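Cellulose-binding protein (Saccharophagus degradans, PDB 2YHG) probably acts in carbohydrate metabolism, binding polysaccharide and hydrolysing glycosidic bonds, with this piece comprising its nucleoside hydrolase-like domain and a C-terminal beta domain. Local coordinates at residues Gly67-Ser72 against Gly280-Ser285; Asn84-Ala89 against Gly99-Ala104; Pro145-Cys150 against Lys179-Asp184; His332-Val337 against Leu418-Ser423; Ala382-Gly387 against Gly409-Ile414. All coordinates share one frame; numbering follows the deposited sequence.

From the N terminus, the loop 67-72 after strand 58-64 waits for its partner until 280-285, so interaction 1 closes a long loop. Two shorter closures lie within it in series: interaction 2, where helix 77-93 meets the approach to helix 103-108, and interaction 3, which pairs two strands of the parallel sheet. Interaction 4 opens only after interaction 1 has closed, joining the loop after helix 308-323 to the end of strand 411-420. Its loop encloses interaction 5, at the start of that same strand. The first three contacts therefore tie together the nucleoside hydrolase-like part, and the last two the C-terminal beta part; the closures nest or follow in series, and none cross.

Interaction 1: residues Gly67-Ser72 against Gly280-Ser285; sequences GCWKKS and GMSCMS
K71 NZ and C283 O are bridged by one water, which accepts from the ammonium at 2.7 Å from NZ and donates to the carbonyl at 2.7 Å from C283 O. The same lysine also makes a cation-pi contact with Y117. The covalent link beside this bridge is the disulfide, C68 SG to C283 SG at 2.0 Å. Its torsion about the S-S bond is 62°, smaller than is usual for a disulfide. Both sulfurs stand between their own backbone N and carbonyl carbon, and this common choice of rotamer turns them to each other. The bond ties a type I turn, G67 to K70, after strand 58-64 of the nucleoside hydrolase-like domain to the short 3-10 segment 282-283, the two cysteines being 215 residues apart in the chain. The W69 indole lies against the disulfide: C283 SG approaches to 3.1 Å from W69 CE2, and is only 15° off the normal of the five-membered ring. C283 CB sits over the six-membered ring of W69, 3.6 Å from its centroid, as a CH-pi contact. At the indole edge, W69 NE1 gives a weak but nearly straight hydrogen bond to M281 SD, 3.4 Å long with 167° at the hydrogen, while S282 OG is 3.5 Å from W69 CH2. The tryptophan side chain also comes within about 4 Å, between nearest atoms, of that of the calcium ligand D36.

Interaction 2: residues Asn84-Ala89 against Gly99-Ala104; sequences NAYSQA and GFPTPA
Y86 extends its ring past P103 and ends against F100 and P101, so that three residues of the 99-104 segment border one phenol. Its CG is anti to the backbone N (chi1 179°), which carries the ring clear of helix 77-93 and toward the approach to helix 103-108. The hydroxyl makes the one hydrogen bond between the segments: Y86 OH donates to P101 O at 2.7 Å. The donor lies in the carbonyl plane on a lone pair, with a C=O...O angle of 142°, and the acceptor in turn lies in the plane of the phenol ring, at its edge. Two carbons lie close to this hydroxyl, P101 CD at 3.4 Å from Y86 OH and F100 CB at 3.6 Å from it. Nearer the helix, Y86 CE2 meets P103 CG at 4.2 Å, and the proline ring continues to the next residue, where P103 CB is 3.9 Å from S87 CB. In one of the two conformers of S87, its OG bonds N84 O at 2.7 Å, and carbon is left to face the proline. P103 opens helix 103-108 directly after the N-cap residue T102, whose OG1 caps Y105 N. L93 and L106 also pack on Y86. One neutral, well-directed hydrogen bond set among carbon contacts implies that between these segments the joint rests on carbon packing and one carbonyl, with no charge pairing.

Interaction 3: residues Pro145-Cys150 against Lys179-Asp184; sequences PVWATC and KLRVYD
V146 N donates to K179 O at 2.9 Å, the first of five backbone hydrogen bonds that zip strand 146-150 to strand 180-184. R181 N to V146 O, A148 N to R181 O, Y183 N to A148 O and C150 N to Y183 O continue the series, with A148 N the straightest at 171°. Four of the acceptor carbonyls, V146 O, R181 O, A148 O and Y183 O, also face a CA-H of the same partner strand, as A148 O does with V182 CA at 3.2 Å. The strands run in the same direction, their axes 21° apart and 4.6 Å at closest approach. Helices 155-167 and 170-178 fill the connection, making this a beta-alpha-beta crossover in the six-stranded parallel sheet of the nucleoside hydrolase-like domain.

On the face carrying W147, R181, T149 and Y183, two contacts lie over flat groups. R181 CB lies 3.3 Å from the centroid of the six-membered ring of W147, 5° off its normal, a CH-pi contact. Beyond CB the arginine bends at chi2, which lays its guanidinium face beneath P145 CB, 3.4 Å from R181 NE; that plane stands almost perpendicular to the indole. R181 NE bonds S260 OG.

On the other face the contacts are aliphatic or sulfur-based: L180 CD1 is 4.1 Å from A148 CB, and V182 CG1 is 3.9 Å from C150 SG. That sulfur forms a disulfide with C154, while D184 OD2 pairs with R206 in a salt bridge and bonds the Y204 hydroxyl.

Interaction 4: residues His332-Val337 against Leu418-Ser423; sequences HHPVPV and LRDNGS. With CA (calcium ion), chain D.
H332 O and D420 OD2 meet at a calcium ion, at 2.4 Å and 2.3 Å from the metal respectively. The two oxygens are only 3.2 Å apart, H332 O to D420 OD2, a closeness explained by the shared cation. N331, D366, D368 and D370 are further ligands of this site at the end of the mixed beta sheet of the C-terminal part; seven atoms bind the metal in all. One backbone carbonyl and one carboxylate oxygen thus couple the loop leading into this sheet with the last residue of strand 411-420.

Outside the first shell, P334 lies beside the carboxylate, with P334 CD 3.6 Å from D420 OD2. The same ring packs on L418, two residues back on the strand. In one of the two conformers of this leucine, a chi1 of -168° and a chi2 of 60° bring CD2 to both prolines: P334 CB is then 3.6 Å from L418 CD2, and P336 CG touches this methyl more loosely.

The second carboxylate oxygen turns from the metal to the backbone. D420 OD1 accepts from L426 N and from G422 N, the latter at 3.0 Å in an Asx turn and from 62° out of the carboxylate plane.

Interaction 5: residues Ala382-Gly387 against Gly409-Ile414; sequences ADSYSG and GKDIHI. With MG (magnesium ion), chain E.
D383 CB rests over strand 411-414, 3.3 Å from D411 O and 3.4 Å from H413 CD2. A chi1 of 63° tucks the carboxylate back over its own backbone, and from there the two oxygens part company. OD1 binds a magnesium ion 2.2 Å away, whose other ligands are Y385 O, G380 O and a water. OD2 turns to the strand and accepts from H413 N, 2.9 Å from D383 OD2 on its anti lone pair with 164° at the hydrogen; H378 NE2 is a second donor to it. Held by metal and N-H groups, the carboxylate would be expected to remain ionised.

Next along the loop, S384 and D411 exchange bonds: S384 N donates to D411 OD1 nearly along its C-O axis, and D411 N to S384 OG, both at 2.9 Å between N and O. Y385 N follows with 3.1 Å to D411 O. The second carboxylate oxygen, D411 OD2, takes the in-plane N-H of H413 NE2 at 2.9 Å, which steadies the imidazole; A382 O and D383 CA lie over one face of that ring. Y385 and I412 run side by side, pointing the same way.

The loop 382-387 leaves strand 372-378 and folds across the beginning of strand 411-420, its antiparallel neighbour; strand 427-436 adjoins that strand along the opposite edge, I412 and I414 pairing with I434 and V432.

Interaction 1: residues Gly67-Ser72 against Gly280-Ser285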
# COMPACT_ATOMS: atom_id res chain seq x y z
N GLY A 67 0.75 -20.32 -0.42
CA GLY A 67 0.56 -19.96 -1.83
C GLY A 67 1.21 -21.03 -2.67
O GLY A 67 1.67 -22.04 -2.14
N CYS A 68 1.22 -20.88 -3.99
CA CYS A 68 1.72 -21.94 -4.82
C CYS A 68 3.21 -22.20 -4.71
O CYS A 68 3.66 -23.26 -5.13
CB CYS A 68 1.21 -21.88 -6.25
SG CYS A 68 1.49 -20.56 -7.31
N TRP A 69 3.95 -21.28 -4.09
CA TRP A 69 5.36 -21.49 -3.79
C TRP A 69 5.60 -22.05 -2.38
O TRP A 69 6.74 -22.36 -2.05
CB TRP A 69 6.14 -20.19 -3.95
CG TRP A 69 6.08 -19.63 -5.34
CD1 TRP A 69 5.52 -18.47 -5.71
CD2 TRP A 69 6.61 -20.22 -6.54
NE1 TRP A 69 5.64 -18.28 -7.06
CE2 TRP A 69 6.30 -19.36 -7.59
CE3 TRP A 69 7.29 -21.41 -6.83
CZ2 TRP A 69 6.64 -19.63 -8.93
CZ3 TRP A 69 7.61 -21.70 -8.17
CH2 TRP A 69 7.31 -20.80 -9.18
N LYS A 70 4.55 -22.21 -1.59
CA LYS A 70 4.65 -22.72 -0.22
C LYS A 70 3.27 -23.24 0.16
O LYS A 70 2.46 -22.50 0.75
CB LYS A 70 5.11 -21.60 0.72
CG LYS A 70 5.09 -21.98 2.23
CD LYS A 70 6.42 -21.72 2.91
CE LYS A 70 6.57 -22.60 4.16
NZ LYS A 70 5.44 -22.44 5.10
N LYS A 71 2.97 -24.49 -0.20
CA LYS A 71 1.61 -24.98 -0.14
C LYS A 71 1.14 -25.44 1.21
O LYS A 71 -0.05 -25.72 1.37
CB LYS A 71 1.38 -26.05 -1.21
CG LYS A 71 1.39 -25.49 -2.63
CD LYS A 71 0.95 -26.50 -3.65
CE LYS A 71 0.71 -25.86 -4.98
NZ LYS A 71 0.19 -26.83 -5.99
N SER A 72 2.04 -25.52 2.18
CA SER A 72 1.69 -25.92 3.54
C SER A 72 2.42 -25.01 4.52
O SER A 72 3.58 -24.67 4.29
CB SER A 72 2.09 -27.38 3.76
OG SER A 72 1.77 -27.82 5.07
N GLY A 280 -1.88 -15.85 -13.10
CA GLY A 280 -0.97 -15.94 -11.96
C GLY A 280 0.37 -16.52 -12.35
O GLY A 280 0.68 -16.76 -13.52
N MET A 281 1.18 -16.76 -11.34
CA MET A 281 2.52 -17.26 -11.52
C MET A 281 2.55 -18.70 -11.99
O MET A 281 1.57 -19.42 -11.95
CB MET A 281 3.30 -17.11 -10.21
CG MET A 281 3.39 -15.66 -9.72
SD MET A 281 4.50 -15.38 -8.34
CE MET A 281 6.06 -15.29 -9.21
N SER A 282 3.74 -19.13 -12.41
CA SER A 282 3.89 -20.43 -13.06
C SER A 282 3.52 -21.60 -12.16
O SER A 282 3.06 -22.62 -12.67
CB SER A 282 5.31 -20.61 -13.55
OG SER A 282 6.21 -20.65 -12.47
N CYS A 283 3.59 -21.42 -10.84
CA CYS A 283 3.23 -22.46 -9.91
C CYS A 283 1.73 -22.70 -9.80
O CYS A 283 1.35 -23.67 -9.13
CB CYS A 283 3.84 -22.21 -8.52
SG CYS A 283 3.50 -20.60 -7.67
N MET A 284 0.93 -21.92 -10.52
CA MET A 284 -0.49 -22.18 -10.63
C MET A 284 -0.95 -22.23 -12.09
O MET A 284 -2.13 -22.01 -12.39
CB MET A 284 -1.34 -21.19 -9.82
CG MET A 284 -1.19 -19.74 -10.21
SD MET A 284 -2.34 -18.64 -9.38
CE MET A 284 -3.90 -19.29 -10.03
N SER A 285 -0.06 -22.65 -12.97
CA SER A 285 -0.40 -22.72 -14.37
C SER A 285 -1.63 -23.59 -14.61
O SER A 285 -1.83 -24.62 -14.01
CB SER A 285 0.79 -23.25 -15.15
OG SER A 285 1.16 -24.51 -14.67
O HOH W 1 -0.62 -25.05 -7.88

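Interaction 2: residues Asn84-Ala89 against Gly99-Ala104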
# COMPACT_ATOMS: atom_id res chain seq x y z
N ASN A 84 9.63 -9.92 17.60
CA ASN A 84 10.55 -9.79 18.73
C ASN A 84 11.54 -8.67 18.46
O ASN A 84 11.83 -7.85 19.33
CB ASN A 84 11.25 -11.12 18.98
CG ASN A 84 12.17 -11.08 20.14
OD1 ASN A 84 11.77 -10.77 21.26
ND2 ASN A 84 13.44 -11.33 19.89
N ALA A 85 12.06 -8.60 17.23
CA ALA A 85 12.93 -7.49 16.83
C ALA A 85 12.19 -6.16 16.90
O ALA A 85 12.74 -5.15 17.37
CB ALA A 85 13.50 -7.72 15.43
N TYR A 86 10.94 -6.13 16.44
CA TYR A 86 10.15 -4.91 16.53
C TYR A 86 10.04 -4.43 17.98
O TYR A 86 10.17 -3.23 18.24
CB TYR A 86 8.77 -5.09 15.93
CG TYR A 86 7.90 -3.86 16.03
CD1 TYR A 86 8.00 -2.84 15.11
CD2 TYR A 86 6.95 -3.73 17.04
CE1 TYR A 86 7.17 -1.72 15.17
CE2 TYR A 86 6.14 -2.60 17.14
CZ TYR A 86 6.24 -1.62 16.18
OH TYR A 86 5.39 -0.54 16.19
N SER A 87 9.83 -5.36 18.90
CA SER A 87 9.70 -4.96 20.28
C SER A 87 10.99 -4.30 20.80
O SER A 87 10.94 -3.41 21.66
CB SER A 87 9.29 -6.14 21.16
OG SER A 87 10.38 -7.01 21.42
N GLN A 88 12.14 -4.69 20.28
CA GLN A 88 13.39 -4.05 20.65
C GLN A 88 13.56 -2.66 20.03
O GLN A 88 14.16 -1.79 20.65
CB GLN A 88 14.57 -4.94 20.27
CG GLN A 88 14.57 -6.28 20.97
CD GLN A 88 15.59 -7.24 20.40
OE1 GLN A 88 16.77 -6.89 20.27
NE2 GLN A 88 15.12 -8.35 19.86
N ALA A 89 13.00 -2.46 18.84
CA ALA A 89 13.09 -1.18 18.11
C ALA A 89 12.02 -0.18 18.56
O ALA A 89 12.17 1.03 18.39
CB ALA A 89 12.97 -1.42 16.61
N GLY A 99 1.87 7.02 16.85
CA GLY A 99 0.99 6.01 16.29
C GLY A 99 1.65 4.72 15.87
O GLY A 99 1.01 3.90 15.22
N PHE A 100 2.88 4.45 16.29
CA PHE A 100 3.39 3.09 16.09
C PHE A 100 2.57 2.12 16.91
O PHE A 100 2.30 2.39 18.07
CB PHE A 100 4.89 2.98 16.45
CG PHE A 100 5.80 3.39 15.33
CD1 PHE A 100 6.03 2.52 14.26
CD2 PHE A 100 6.39 4.64 15.29
CE1 PHE A 100 6.80 2.88 13.22
CE2 PHE A 100 7.25 4.98 14.25
CZ PHE A 100 7.40 4.12 13.17
N PRO A 101 2.18 0.99 16.33
CA PRO A 101 1.42 0.03 17.11
C PRO A 101 2.28 -0.61 18.21
O PRO A 101 3.47 -0.82 18.02
CB PRO A 101 1.01 -1.02 16.05
CG PRO A 101 2.00 -0.87 14.95
CD PRO A 101 2.39 0.57 14.93
N THR A 102 1.67 -0.92 19.35
CA THR A 102 2.45 -1.52 20.41
C THR A 102 2.86 -2.95 20.03
O THR A 102 2.14 -3.63 19.32
CB THR A 102 1.71 -1.52 21.75
OG1 THR A 102 0.61 -2.41 21.64
CG2 THR A 102 1.25 -0.13 22.16
N PRO A 103 3.96 -3.42 20.60
CA PRO A 103 4.32 -4.81 20.42
C PRO A 103 3.24 -5.76 20.86
O PRO A 103 2.94 -6.73 20.14
CB PRO A 103 5.59 -4.95 21.26
CG PRO A 103 6.23 -3.60 21.20
CD PRO A 103 5.04 -2.67 21.29
N ALA A 104 2.54 -5.45 21.94
CA ALA A 104 1.49 -6.31 22.41
C ALA A 104 0.34 -6.38 21.39
O ALA A 104 -0.26 -7.43 21.20
CB ALA A 104 0.97 -5.87 23.80

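Interaction 3: residues Pro145-Cys150 against Lys179-Asp184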
# COMPACT_ATOMS: atom_id res chain seq x y z
N PRO A 145 -12.92 1.45 4.63
CA PRO A 145 -12.82 0.09 4.11
C PRO A 145 -11.56 -0.58 4.63
O PRO A 145 -10.66 0.06 5.14
CB PRO A 145 -12.77 0.31 2.60
CG PRO A 145 -12.34 1.70 2.40
CD PRO A 145 -12.74 2.47 3.59
N VAL A 146 -11.50 -1.89 4.44
CA VAL A 146 -10.29 -2.55 4.79
C VAL A 146 -9.72 -3.35 3.64
O VAL A 146 -10.42 -3.97 2.82
CB VAL A 146 -10.46 -3.37 6.04
CG1 VAL A 146 -11.52 -4.38 5.83
CG2 VAL A 146 -9.15 -3.98 6.50
N TRP A 147 -8.41 -3.19 3.51
CA TRP A 147 -7.63 -3.91 2.53
C TRP A 147 -7.17 -5.21 3.12
O TRP A 147 -6.67 -5.27 4.24
CB TRP A 147 -6.41 -3.12 2.11
CG TRP A 147 -6.76 -1.95 1.27
CD1 TRP A 147 -7.24 -0.74 1.70
CD2 TRP A 147 -6.80 -1.91 -0.15
NE1 TRP A 147 -7.59 0.03 0.63
CE2 TRP A 147 -7.33 -0.65 -0.52
CE3 TRP A 147 -6.47 -2.82 -1.16
CZ2 TRP A 147 -7.54 -0.30 -1.84
CZ3 TRP A 147 -6.65 -2.46 -2.47
CH2 TRP A 147 -7.20 -1.20 -2.80
N ALA A 148 -7.29 -6.28 2.33
CA ALA A 148 -6.65 -7.55 2.62
C ALA A 148 -5.73 -7.88 1.47
O ALA A 148 -6.13 -7.77 0.32
CB ALA A 148 -7.66 -8.66 2.90
N THR A 149 -4.50 -8.28 1.76
CA THR A 149 -3.51 -8.46 0.74
C THR A 149 -3.07 -9.91 0.64
O THR A 149 -3.13 -10.69 1.61
CB THR A 149 -2.32 -7.55 0.93
OG1 THR A 149 -1.55 -8.07 2.01
CG2 THR A 149 -2.76 -6.10 1.20
N CYS A 150 -2.55 -10.26 -0.53
CA CYS A 150 -2.01 -11.58 -0.82
C CYS A 150 -0.54 -11.45 -1.18
O CYS A 150 -0.18 -11.16 -2.33
CB CYS A 150 -2.78 -12.25 -1.98
SG CYS A 150 -4.54 -11.90 -1.90
N LYS A 179 -17.13 -3.28 1.59
CA LYS A 179 -16.20 -2.72 2.55
C LYS A 179 -14.79 -3.31 2.47
O LYS A 179 -13.91 -2.87 3.17
CB LYS A 179 -16.75 -2.94 3.94
CG LYS A 179 -18.00 -2.16 4.21
CD LYS A 179 -18.60 -2.38 5.56
CE LYS A 179 -19.03 -3.82 5.74
NZ LYS A 179 -19.83 -4.02 6.98
N LEU A 180 -14.59 -4.27 1.57
CA LEU A 180 -13.32 -4.98 1.39
C LEU A 180 -12.65 -4.48 0.11
O LEU A 180 -13.32 -4.07 -0.83
CB LEU A 180 -13.62 -6.47 1.31
CG LEU A 180 -12.43 -7.45 1.25
CD1 LEU A 180 -11.53 -7.33 2.45
CD2 LEU A 180 -12.98 -8.85 1.07
N ARG A 181 -11.31 -4.59 0.07
CA ARG A 181 -10.53 -4.45 -1.15
C ARG A 181 -9.42 -5.47 -1.08
O ARG A 181 -8.94 -5.77 0.02
CB ARG A 181 -9.92 -3.08 -1.36
CG ARG A 181 -10.92 -1.97 -1.67
CD ARG A 181 -11.23 -1.22 -0.40
NE ARG A 181 -12.11 -0.05 -0.70
CZ ARG A 181 -13.44 -0.10 -0.75
NH1 ARG A 181 -14.10 -1.22 -0.55
NH2 ARG A 181 -14.10 1.04 -0.82
N VAL A 182 -9.02 -6.01 -2.22
CA VAL A 182 -7.94 -6.98 -2.26
C VAL A 182 -6.81 -6.45 -3.13
O VAL A 182 -7.02 -6.01 -4.26
CB VAL A 182 -8.43 -8.35 -2.80
CG1 VAL A 182 -7.26 -9.33 -2.96
CG2 VAL A 182 -9.49 -8.94 -1.86
N TYR A 183 -5.58 -6.57 -2.59
CA TYR A 183 -4.36 -6.32 -3.37
C TYR A 183 -3.58 -7.63 -3.38
O TYR A 183 -3.04 -8.05 -2.37
CB TYR A 183 -3.53 -5.17 -2.75
CG TYR A 183 -2.46 -4.62 -3.66
CD1 TYR A 183 -1.41 -5.41 -4.11
CD2 TYR A 183 -2.47 -3.30 -4.05
CE1 TYR A 183 -0.41 -4.87 -4.89
CE2 TYR A 183 -1.45 -2.75 -4.86
CZ TYR A 183 -0.42 -3.56 -5.27
OH TYR A 183 0.64 -3.10 -6.03
N ASP A 184 -3.59 -8.28 -4.55
CA ASP A 184 -2.98 -9.59 -4.79
C ASP A 184 -1.67 -9.36 -5.54
O ASP A 184 -1.67 -8.80 -6.63
CB ASP A 184 -3.97 -10.40 -5.62
CG ASP A 184 -3.42 -11.62 -6.32
OD1 ASP A 184 -2.28 -12.02 -6.03
OD2 ASP A 184 -4.19 -12.19 -7.16

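Interaction 4: residues His332-Val337 against Leu418-Ser423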
# COMPACT_ATOMS: atom_id res chain seq x y z
N HIS A 332 12.97 13.52 9.56
CA HIS A 332 11.53 13.28 9.51
C HIS A 332 10.88 14.02 8.34
O HIS A 332 11.39 15.04 7.86
CB HIS A 332 10.89 13.66 10.83
CG HIS A 332 11.62 13.09 12.00
ND1 HIS A 332 12.73 13.71 12.52
CD2 HIS A 332 11.52 11.90 12.63
CE1 HIS A 332 13.28 12.92 13.43
NE2 HIS A 332 12.56 11.82 13.53
N HIS A 333 9.76 13.50 7.87
CA HIS A 333 9.16 13.97 6.64
C HIS A 333 8.65 15.40 6.75
O HIS A 333 8.08 15.78 7.77
CB HIS A 333 8.06 13.06 6.18
CG HIS A 333 8.45 11.63 6.15
ND1 HIS A 333 8.66 10.88 7.29
CD2 HIS A 333 8.70 10.82 5.10
CE1 HIS A 333 8.99 9.64 6.93
NE2 HIS A 333 9.06 9.59 5.61
N PRO A 334 8.71 16.15 5.64
CA PRO A 334 8.06 17.45 5.62
C PRO A 334 6.54 17.29 5.62
O PRO A 334 6.00 16.20 5.34
CB PRO A 334 8.56 18.07 4.33
CG PRO A 334 9.03 16.95 3.49
CD PRO A 334 9.43 15.85 4.38
N VAL A 335 5.86 18.38 5.97
CA VAL A 335 4.44 18.39 6.23
C VAL A 335 3.76 19.35 5.25
O VAL A 335 3.96 20.57 5.31
CB VAL A 335 4.16 18.82 7.67
CG1 VAL A 335 2.65 18.93 7.86
CG2 VAL A 335 4.80 17.82 8.65
N PRO A 336 2.98 18.83 4.29
CA PRO A 336 2.41 19.72 3.29
C PRO A 336 1.18 20.45 3.79
O PRO A 336 0.35 19.88 4.49
CB PRO A 336 1.96 18.79 2.16
CG PRO A 336 2.50 17.53 2.45
CD PRO A 336 2.84 17.42 3.90
N VAL A 337 1.02 21.68 3.32
CA VAL A 337 -0.21 22.44 3.44
C VAL A 337 -0.47 23.09 2.09
O VAL A 337 0.48 23.56 1.48
CB VAL A 337 -0.07 23.53 4.54
CG1 VAL A 337 -1.31 24.42 4.57
CG2 VAL A 337 0.20 22.86 5.90
N LEU A 418 6.78 17.71 -2.12
CA LEU A 418 7.57 18.48 -1.20
C LEU A 418 8.81 17.63 -0.86
O LEU A 418 8.68 16.45 -0.58
CB LEU A 418 6.67 18.73 0.01
CG LEU A 418 7.09 19.75 1.05
CD1 LEU A 418 7.24 21.14 0.45
CD2 LEU A 418 6.14 19.78 2.21
N ARG A 419 10.00 18.23 -0.84
CA ARG A 419 11.24 17.50 -0.56
C ARG A 419 12.06 18.33 0.38
O ARG A 419 12.32 19.52 0.10
CB ARG A 419 12.03 17.29 -1.86
CG ARG A 419 13.35 16.55 -1.70
CD ARG A 419 14.12 16.50 -2.99
NE ARG A 419 14.74 17.79 -3.24
CZ ARG A 419 14.93 18.34 -4.42
N ASP A 420 12.49 17.75 1.50
CA ASP A 420 13.39 18.43 2.41
C ASP A 420 14.84 18.23 2.03
O ASP A 420 15.16 17.49 1.11
CB ASP A 420 13.08 18.10 3.89
CG ASP A 420 13.53 16.72 4.33
OD1 ASP A 420 14.50 16.17 3.77
OD2 ASP A 420 12.93 16.23 5.31
N ASN A 421 15.73 18.98 2.68
CA ASN A 421 17.17 18.84 2.46
C ASN A 421 17.87 18.17 3.65
O ASN A 421 19.07 18.35 3.86
CB ASN A 421 17.82 20.18 2.11
CG ASN A 421 17.91 21.11 3.29
OD1 ASN A 421 17.16 20.99 4.26
ND2 ASN A 421 18.84 22.07 3.23
N GLY A 422 17.14 17.36 4.40
CA GLY A 422 17.70 16.52 5.41
C GLY A 422 18.40 15.30 4.83
O GLY A 422 18.54 15.16 3.66
N SER A 423 18.89 14.46 5.74
CA SER A 423 19.77 13.31 5.37
C SER A 423 19.08 12.00 5.79
O SER A 423 18.95 11.77 6.96
CB SER A 423 21.10 13.35 6.13
OG SER A 423 21.92 12.26 5.71
CA CA D . 12.92 16.81 7.57

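Interaction 5: residues Ala382-Gly387 against Gly409-Ile414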
# COMPACT_ATOMS: atom_id res chain seq x y z
N ALA A 382 -3.21 10.02 -14.71
CA ALA A 382 -4.20 9.64 -13.73
C ALA A 382 -5.57 10.30 -13.95
O ALA A 382 -6.57 9.84 -13.39
CB ALA A 382 -3.71 9.99 -12.34
N ASP A 383 -5.63 11.36 -14.73
CA ASP A 383 -6.84 12.16 -14.82
C ASP A 383 -7.57 11.95 -16.14
O ASP A 383 -7.05 11.35 -17.09
CB ASP A 383 -6.57 13.64 -14.49
CG ASP A 383 -5.64 14.33 -15.45
OD1 ASP A 383 -5.42 13.88 -16.58
OD2 ASP A 383 -5.10 15.39 -15.04
N SER A 384 -8.81 12.41 -16.21
CA SER A 384 -9.63 12.14 -17.39
C SER A 384 -9.42 13.17 -18.48
O SER A 384 -9.75 12.91 -19.64
CB SER A 384 -11.08 12.02 -17.03
OG SER A 384 -11.60 13.26 -16.55
N TYR A 385 -8.86 14.32 -18.17
CA TYR A 385 -8.57 15.31 -19.18
C TYR A 385 -7.52 14.75 -20.11
O TYR A 385 -6.53 14.18 -19.66
CB TYR A 385 -8.09 16.59 -18.51
CG TYR A 385 -7.80 17.68 -19.48
CD1 TYR A 385 -8.81 18.16 -20.29
CD2 TYR A 385 -6.55 18.21 -19.60
CE1 TYR A 385 -8.56 19.16 -21.25
CE2 TYR A 385 -6.28 19.21 -20.55
CZ TYR A 385 -7.29 19.65 -21.38
OH TYR A 385 -7.01 20.60 -22.34
N SER A 386 -7.71 14.94 -21.41
CA SER A 386 -6.80 14.32 -22.36
C SER A 386 -5.64 15.19 -22.76
O SER A 386 -4.69 14.70 -23.36
CB SER A 386 -7.52 13.85 -23.61
OG SER A 386 -7.92 14.96 -24.38
N GLY A 387 -5.71 16.48 -22.46
CA GLY A 387 -4.72 17.43 -22.92
C GLY A 387 -3.68 17.79 -21.88
O GLY A 387 -3.55 17.14 -20.83
N GLY A 409 -16.19 18.94 -17.85
CA GLY A 409 -16.62 17.58 -17.64
C GLY A 409 -15.50 16.59 -17.40
O GLY A 409 -15.75 15.38 -17.33
N LYS A 410 -14.28 17.06 -17.25
CA LYS A 410 -13.13 16.20 -16.95
C LYS A 410 -12.55 16.59 -15.60
O LYS A 410 -12.94 17.60 -15.00
CB LYS A 410 -12.08 16.43 -18.02
CG LYS A 410 -12.58 16.22 -19.45
CD LYS A 410 -13.07 14.82 -19.69
CE LYS A 410 -13.64 14.67 -21.09
NZ LYS A 410 -14.09 13.29 -21.31
N ASP A 411 -11.61 15.80 -15.12
CA ASP A 411 -10.81 16.20 -13.98
C ASP A 411 -9.36 16.35 -14.37
O ASP A 411 -8.88 15.82 -15.41
CB ASP A 411 -11.02 15.34 -12.71
CG ASP A 411 -10.47 13.95 -12.75
OD1 ASP A 411 -9.93 13.47 -13.76
OD2 ASP A 411 -10.48 13.31 -11.67
N ILE A 412 -8.65 17.09 -13.54
CA ILE A 412 -7.24 17.42 -13.72
C ILE A 412 -6.56 17.18 -12.38
O ILE A 412 -6.99 17.74 -11.36
CB ILE A 412 -7.06 18.88 -14.16
CG1 ILE A 412 -7.59 19.09 -15.58
CG2 ILE A 412 -5.62 19.33 -14.05
CD1 ILE A 412 -7.71 20.53 -16.03
N HIS A 413 -5.55 16.32 -12.36
CA HIS A 413 -4.83 16.00 -11.14
C HIS A 413 -3.52 16.76 -11.11
O HIS A 413 -2.66 16.60 -12.00
CB HIS A 413 -4.57 14.50 -11.04
CG HIS A 413 -5.78 13.68 -10.80
ND1 HIS A 413 -5.72 12.43 -10.22
CD2 HIS A 413 -7.08 13.90 -11.12
CE1 HIS A 413 -6.95 11.93 -10.21
NE2 HIS A 413 -7.79 12.80 -10.76
N ILE A 414 -3.35 17.59 -10.08
CA ILE A 414 -2.14 18.35 -9.85
C ILE A 414 -1.48 17.83 -8.61
O ILE A 414 -2.14 17.70 -7.58
CB ILE A 414 -2.45 19.85 -9.72
CG1 ILE A 414 -3.24 20.38 -10.92
CG2 ILE A 414 -1.16 20.61 -9.47
CD1 ILE A 414 -2.51 20.31 -12.24
MG MG E . -5.20 12.75 -18.45
O HOH W 2 -5.29 11.14 -20.12